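Local coordinates for hydroxyindole o-methyltransferase (Homo sapiens, PDB 4A6D) that catalyses methyl transfer from S-adenosyl-L-methionine to N-acetylserotonin, the last step of melatonin synthesis, and works as a homodimer, at the interface of chains A and B. Sequence-based numbering; all coordinates share one arbitrary frame. Chains: chain A/B, Hydroxyindole o-methyltransferase.

Contacts 1, 2 and 3 are patches of one two-fold interface, each with a twin in which the chains change places. Contacts 2 and 3 are neighbours, their C-alpha centres about 13 Å apart, and both draw on helices 7-31 and 103-117 of chain A; A:Leu25 serves contact 2, whereas A:Gln23, A:Val24 and A:Ala27 serve contact 3. Contact 1 lies about 24 Å from each of the others and uses separate elements, joining the dimerisation region of chain B to the catalytic domain of chain A. The homodimer is thus held both at its interlocked helices and near an active site.

Contact 1: the interface of chains A and B. Residues chain A 300-301, 304, 310; chain B 58, 62.
Helix 294-305 of chain A, together with the loop at A:Gln310, packs on helix 57-69 of chain B. In this cation-independent O-methyltransferase family the dimerisation domain of one subunit, here carrying B:His58 and B:Leu62, leans on the methyltransferase domain of the other. B:Leu62 spreads its two methyls over one turn of the chain A helix. CD2 reaches the side chain of A:Ser300, 3.7 Å from the hydroxyl OG, while CD1 lies against the backbone at A:Leu301, 3.9 Å from its CA. The side chains of A:Leu301 and B:Leu62 run antiparallel past one another, bringing A:Leu301 CD1 alongside B:Leu62 CB at 4.0 Å. B:His58 comes in beside A:Gln310, whose CB sits 3.7 Å from the ring nitrogen NE2. With CG of A:Gln310 tucked against both the backbone N and the carbonyl carbon (chi1 52°), the extended chain carries its amide past the imidazole, the two planes 64° apart. The same NE2 meets a water in the ring plane, 2.7 Å from its oxygen and, with the hydrogen on NE2, moderately bent at 151°. That water also lies 2.7 Å from the carbonyl O of A:Ser300, bridging the imidazole to the helix backbone. One face of the imidazole is covered from its own helix by B:Leu62 CG, offset toward the rim. The patch centre is about 9 Å from the active-site A:His255, and the chain A helix also carries the substrate-binding A:Asn302.

Contact 2: the interface of chains A and B. Residues chain A 25, 72, 89, 93-94, 106; chain B 12, 15-16.
Helix 7-31 of chain B, part of the O-methyltransferase dimerisation domain, runs in roughly the same direction as helix 103-117 of chain A and crosses helix 7-31 of chain A nearly at a right angle, with B:Leu12 turned toward helix 88-94. B:Leu12 hides more surface than any other residue of the patch, 86 Å², its branches parting to different neighbours. CD2 meets A:Tyr93 not over the ring but at CB, 3.6 Å away. CD1 points among three leucines, 3.7 Å from A:Leu94 CD2, with A:Leu89 CD2 and A:Leu25 CD1 close by. This fork is presented with CG anti to the backbone N (chi1 -176°), and the side chain of A:Leu25 lies athwart it. One turn on, B:Ala16 CB abuts A:Leu106 CD2 at 3.6 Å. B:Tyr15 offers A:Leu72 an edge, the leucine CD2 lying in the ring plane 3.8 Å from the tyrosine CD2. An alanine in place of B:Leu12 would remove both methyls and would probably leave a gap between A:Tyr93 CB and the leucines of chain A, leaving helix 7-31 of chain B less firmly packed. Through this apolar packing the first long helix of each subunit is embedded in its partner, tying the homodimer together.

Contact 3: the interface of chains A and B. Residues chain A 23-24, 27, 114; chain B 117-118, 120-121.
The indole of B:Trp117 meets A:Gln23 at its edge: the glutamine CB lies in the ring plane, 3.8 Å from CE3, while one face of the indole is covered within chain B by B:Leu120 CD1, offset toward the rim. The second flat group, the A:Tyr114 ring, has the amide nitrogen NE2 of A:Gln23 from its own chain over the centre of one face, 3.2 Å above the plane. Bending at chi2 (-73°) folds the glutamine back so that its amide can sit over the phenol ring and beside the chain B backbone. Across the interface the same amide faces the end of helix 103-117, its OE1 3.3 Å from the carbonyl O of B:Trp117, a close approach of two oxygens that, as modelled, makes no hydrogen bond. The tyrosine reaches over from helix 103-117 of chain A: its OH comes 3.5 Å from B:Trp117 CB, and CE1 rests 3.8 Å from B:Gly118 CA, where the lack of a side chain probably allows ring and backbone to approach. A:Val24 and B:Trp117 extend in parallel, the valine CG2 near CZ3 of the indole. From helix 120-126, B:Leu120 reaches helix 7-31 of chain A, where CD2 touches A:Ala27 CB at 3.9 Å. In the homodimer, the turn between helices 103-117 and 120-126 of chain B thereby packs against helices 7-31 and 103-117 of chain A. The same B:Leu120 methyl, CD2, also presses on the backbone, 3.4 Å from A:Gln23 O.

Contact 1: the interface of chains A and B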
loop_
_atom_site.group_PDB
_atom_site.type_symbol
_atom_site.label_atom_id
_atom_site.label_comp_id
_atom_site.label_asym_id
_atom_site.label_seq_id
_atom_site.Cartn_x
_atom_site.Cartn_y
_atom_site.Cartn_z
ATOM N N SER A 300 0.126 -0.388 15.632
ATOM C CA SER A 300 1.071 0.207 16.596
ATOM C C SER A 300 2.085 1.084 15.856
ATOM O O SER A 300 2.439 2.160 16.334
ATOM C CB SER A 300 1.764 -0.856 17.445
ATOM O OG SER A 300 2.400 -0.263 18.567
ATOM N N LEU A 301 2.504 0.634 14.660
ATOM C CA LEU A 301 3.415 1.363 13.791
ATOM C C LEU A 301 2.724 2.606 13.228
ATOM O O LEU A 301 3.346 3.669 13.190
ATOM C CB LEU A 301 3.987 0.454 12.711
ATOM C CG LEU A 301 5.146 1.020 11.865
ATOM C CD1 LEU A 301 6.291 1.587 12.724
ATOM C CD2 LEU A 301 5.647 -0.014 10.914
ATOM N N LEU A 304 3.016 5.265 15.830
ATOM C CA LEU A 304 4.348 5.852 15.830
ATOM C C LEU A 304 4.420 6.926 14.729
ATOM O O LEU A 304 4.864 8.041 14.991
ATOM C CB LEU A 304 5.450 4.782 15.623
ATOM C CG LEU A 304 6.877 5.323 15.393
ATOM C CD1 LEU A 304 7.422 6.023 16.652
ATOM C CD2 LEU A 304 7.811 4.237 14.968
ATOM N N GLN A 310 1.177 4.053 20.921
ATOM C CA GLN A 310 1.505 2.698 20.486
ATOM C C GLN A 310 0.329 1.835 20.861
ATOM O O GLN A 310 -0.524 2.258 21.659
ATOM C CB GLN A 310 2.743 2.192 21.295
ATOM C CG GLN A 310 2.567 2.332 22.822
ATOM C CD GLN A 310 3.716 1.926 23.726
ATOM O OE1 GLN A 310 4.093 2.673 24.661
ATOM N NE2 GLN A 310 4.175 0.683 23.599
ATOM N N HIS B 58 12.035 1.623 19.737
ATOM C CA HIS B 58 10.618 1.349 19.514
ATOM C C HIS B 58 10.310 1.085 18.041
ATOM O O HIS B 58 9.715 0.054 17.719
ATOM C CB HIS B 58 9.722 2.454 20.104
ATOM C CG HIS B 58 8.259 2.113 20.071
ATOM N ND1 HIS B 58 7.759 0.984 20.715
ATOM C CD2 HIS B 58 7.237 2.745 19.447
ATOM C CE1 HIS B 58 6.460 0.970 20.457
ATOM N NE2 HIS B 58 6.100 2.013 19.704
ATOM N N LEU B 62 9.208 -2.577 16.216
ATOM C CA LEU B 62 7.957 -2.631 15.469
ATOM C C LEU B 62 8.231 -3.151 14.081
ATOM O O LEU B 62 7.621 -4.129 13.669
ATOM C CB LEU B 62 7.276 -1.250 15.411
ATOM C CG LEU B 62 6.548 -0.800 16.688
ATOM C CD1 LEU B 62 6.027 0.625 16.542
ATOM C CD2 LEU B 62 5.393 -1.719 17.005
HETATM O O HOH W 1 4.048 3.145 18.321
#

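Contact 2: the interface of chains A and B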
loop_
_atom_site.group_PDB
_atom_site.type_symbol
_atom_site.label_atom_id
_atom_site.label_comp_id
_atom_site.label_asym_id
_atom_site.label_seq_id
_atom_site.Cartn_x
_atom_site.Cartn_y
_atom_site.Cartn_z
ATOM N N LEU A 25 -8.787 0.542 -3.963
ATOM C CA LEU A 25 -9.915 0.515 -3.039
ATOM C C LEU A 25 -10.302 1.936 -2.611
ATOM O O LEU A 25 -11.480 2.270 -2.663
ATOM C CB LEU A 25 -9.570 -0.338 -1.803
ATOM C CG LEU A 25 -10.591 -0.365 -0.634
ATOM C CD1 LEU A 25 -11.918 -0.953 -1.080
ATOM C CD2 LEU A 25 -10.058 -1.179 0.535
ATOM N N LEU A 72 -14.019 -7.334 -5.255
ATOM C CA LEU A 72 -14.807 -6.238 -4.707
ATOM C C LEU A 72 -16.024 -6.087 -5.629
ATOM O O LEU A 72 -17.089 -5.686 -5.170
ATOM C CB LEU A 72 -13.999 -4.924 -4.602
ATOM C CG LEU A 72 -12.729 -4.950 -3.743
ATOM C CD1 LEU A 72 -11.869 -3.721 -3.992
ATOM C CD2 LEU A 72 -13.052 -5.142 -2.266
ATOM N N LEU A 89 -19.645 -8.034 -0.152
ATOM C CA LEU A 89 -18.594 -7.215 0.453
ATOM C C LEU A 89 -18.833 -5.714 0.229
ATOM O O LEU A 89 -18.867 -4.958 1.190
ATOM C CB LEU A 89 -17.225 -7.631 -0.164
ATOM C CG LEU A 89 -15.952 -7.301 0.629
ATOM C CD1 LEU A 89 -14.799 -8.177 0.188
ATOM C CD2 LEU A 89 -15.574 -5.838 0.514
ATOM N N TYR A 93 -20.056 -3.115 2.951
ATOM C CA TYR A 93 -19.016 -2.260 3.535
ATOM C C TYR A 93 -18.590 -1.063 2.743
ATOM O O TYR A 93 -17.800 -0.270 3.252
ATOM C CB TYR A 93 -17.772 -3.090 3.900
ATOM C CG TYR A 93 -18.046 -4.287 4.783
ATOM C CD1 TYR A 93 -18.429 -4.126 6.115
ATOM C CD2 TYR A 93 -17.906 -5.585 4.296
ATOM C CE1 TYR A 93 -18.722 -5.227 6.924
ATOM C CE2 TYR A 93 -18.178 -6.693 5.101
ATOM C CZ TYR A 93 -18.583 -6.508 6.417
ATOM O OH TYR A 93 -18.846 -7.597 7.212
ATOM N N LEU A 94 -19.046 -0.948 1.492
ATOM C CA LEU A 94 -18.592 0.101 0.585
ATOM C C LEU A 94 -19.683 1.009 0.004
ATOM O O LEU A 94 -19.359 1.887 -0.797
ATOM C CB LEU A 94 -17.697 -0.519 -0.535
ATOM C CG LEU A 94 -16.500 -1.370 -0.063
ATOM C CD1 LEU A 94 -15.812 -2.063 -1.229
ATOM C CD2 LEU A 94 -15.484 -0.528 0.656
ATOM N N LEU A 106 -11.890 4.473 4.860
ATOM C CA LEU A 106 -11.088 4.150 3.685
ATOM C C LEU A 106 -10.594 5.414 2.990
ATOM O O LEU A 106 -9.390 5.556 2.797
ATOM C CB LEU A 106 -11.851 3.225 2.746
ATOM C CG LEU A 106 -12.155 1.838 3.302
ATOM C CD1 LEU A 106 -12.882 1.018 2.288
ATOM C CD2 LEU A 106 -10.896 1.120 3.728
ATOM N N LEU B 12 -11.306 -7.021 3.079
ATOM C CA LEU B 12 -11.371 -5.567 2.970
ATOM C C LEU B 12 -10.241 -4.878 3.778
ATOM O O LEU B 12 -9.630 -3.918 3.286
ATOM C CB LEU B 12 -12.744 -5.078 3.452
ATOM C CG LEU B 12 -13.003 -3.583 3.313
ATOM C CD1 LEU B 12 -13.137 -3.182 1.824
ATOM C CD2 LEU B 12 -14.204 -3.188 4.119
ATOM N N TYR B 15 -6.767 -5.396 2.193
ATOM C CA TYR B 15 -6.620 -4.467 1.082
ATOM C C TYR B 15 -6.358 -3.082 1.610
ATOM O O TYR B 15 -5.472 -2.392 1.113
ATOM C CB TYR B 15 -7.883 -4.463 0.191
ATOM C CG TYR B 15 -8.208 -5.747 -0.568
ATOM C CD1 TYR B 15 -7.239 -6.724 -0.779
ATOM C CD2 TYR B 15 -9.469 -5.955 -1.115
ATOM C CE1 TYR B 15 -7.519 -7.876 -1.500
ATOM C CE2 TYR B 15 -9.771 -7.117 -1.815
ATOM C CZ TYR B 15 -8.784 -8.065 -2.030
ATOM O OH TYR B 15 -9.069 -9.225 -2.711
ATOM N N ALA B 16 -7.114 -2.667 2.638
ATOM C CA ALA B 16 -6.940 -1.329 3.183
ATOM C C ALA B 16 -5.557 -1.136 3.813
ATOM O O ALA B 16 -4.991 -0.070 3.706
ATOM C CB ALA B 16 -8.037 -1.035 4.188
#

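Contact 3: the interface of chains A and B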
loop_
_atom_site.group_PDB
_atom_site.type_symbol
_atom_site.label_atom_id
_atom_site.label_comp_id
_atom_site.label_asym_id
_atom_site.label_seq_id
_atom_site.Cartn_x
_atom_site.Cartn_y
_atom_site.Cartn_z
ATOM N N GLN A 23 -4.742 1.843 -2.784
ATOM C CA GLN A 23 -5.183 2.991 -3.564
ATOM C C GLN A 23 -6.313 2.715 -4.541
ATOM O O GLN A 23 -7.138 3.590 -4.730
ATOM C CB GLN A 23 -4.023 3.740 -4.198
ATOM C CG GLN A 23 -3.282 4.591 -3.185
ATOM C CD GLN A 23 -4.039 5.825 -2.745
ATOM O OE1 GLN A 23 -4.937 6.339 -3.423
ATOM N NE2 GLN A 23 -3.659 6.355 -1.607
ATOM N N VAL A 24 -6.391 1.502 -5.126
ATOM C CA VAL A 24 -7.506 1.104 -6.002
ATOM C C VAL A 24 -8.806 1.145 -5.185
ATOM O O VAL A 24 -9.780 1.753 -5.633
ATOM C CB VAL A 24 -7.266 -0.275 -6.666
ATOM C CG1 VAL A 24 -8.574 -0.932 -7.113
ATOM C CG2 VAL A 24 -6.306 -0.140 -7.831
ATOM N N ALA A 27 -9.543 4.904 -4.115
ATOM C CA ALA A 27 -9.987 5.672 -5.280
ATOM C C ALA A 27 -11.365 5.241 -5.732
ATOM O O ALA A 27 -12.154 6.088 -6.122
ATOM C CB ALA A 27 -8.992 5.548 -6.420
ATOM N N TYR A 114 -1.967 7.285 4.382
ATOM C CA TYR A 114 -1.175 6.901 3.204
ATOM C C TYR A 114 -0.037 7.881 2.993
ATOM O O TYR A 114 1.106 7.459 2.819
ATOM C CB TYR A 114 -2.072 6.777 1.958
ATOM C CG TYR A 114 -1.344 6.288 0.732
ATOM C CD1 TYR A 114 -0.666 7.181 -0.108
ATOM C CD2 TYR A 114 -1.354 4.943 0.383
ATOM C CE1 TYR A 114 0.008 6.735 -1.241
ATOM C CE2 TYR A 114 -0.697 4.489 -0.765
ATOM C CZ TYR A 114 -0.001 5.386 -1.562
ATOM O OH TYR A 114 0.638 4.949 -2.703
ATOM N N TRP B 117 1.004 7.260 -6.711
ATOM C CA TRP B 117 -0.223 6.518 -6.422
ATOM C C TRP B 117 -1.209 7.180 -5.442
ATOM O O TRP B 117 -2.392 6.841 -5.453
ATOM C CB TRP B 117 0.072 5.051 -6.112
ATOM C CG TRP B 117 0.189 4.200 -7.346
ATOM C CD1 TRP B 117 1.216 4.186 -8.251
ATOM C CD2 TRP B 117 -0.788 3.270 -7.832
ATOM N NE1 TRP B 117 0.983 3.227 -9.209
ATOM C CE2 TRP B 117 -0.258 2.679 -9.001
ATOM C CE3 TRP B 117 -2.067 2.867 -7.383
ATOM C CZ2 TRP B 117 -0.951 1.706 -9.726
ATOM C CZ3 TRP B 117 -2.752 1.903 -8.103
ATOM C CH2 TRP B 117 -2.193 1.335 -9.267
ATOM N N GLY B 118 -0.746 8.164 -4.675
ATOM C CA GLY B 118 -1.625 8.948 -3.815
ATOM C C GLY B 118 -2.572 9.793 -4.655
ATOM O O GLY B 118 -3.690 10.102 -4.240
ATOM N N LEU B 120 -3.951 8.699 -7.464
ATOM C CA LEU B 120 -4.630 7.701 -8.310
ATOM C C LEU B 120 -5.996 8.161 -8.812
ATOM O O LEU B 120 -6.280 8.016 -10.006
ATOM C CB LEU B 120 -4.747 6.305 -7.640
ATOM C CG LEU B 120 -5.469 5.229 -8.476
ATOM C CD1 LEU B 120 -4.737 4.949 -9.789
ATOM C CD2 LEU B 120 -5.637 3.969 -7.727
ATOM N N ALA B 121 -6.827 8.698 -7.908
ATOM C CA ALA B 121 -8.178 9.164 -8.212
ATOM C C ALA B 121 -8.183 10.214 -9.324
ATOM O O ALA B 121 -9.046 10.145 -10.201
ATOM C CB ALA B 121 -8.860 9.689 -6.957
#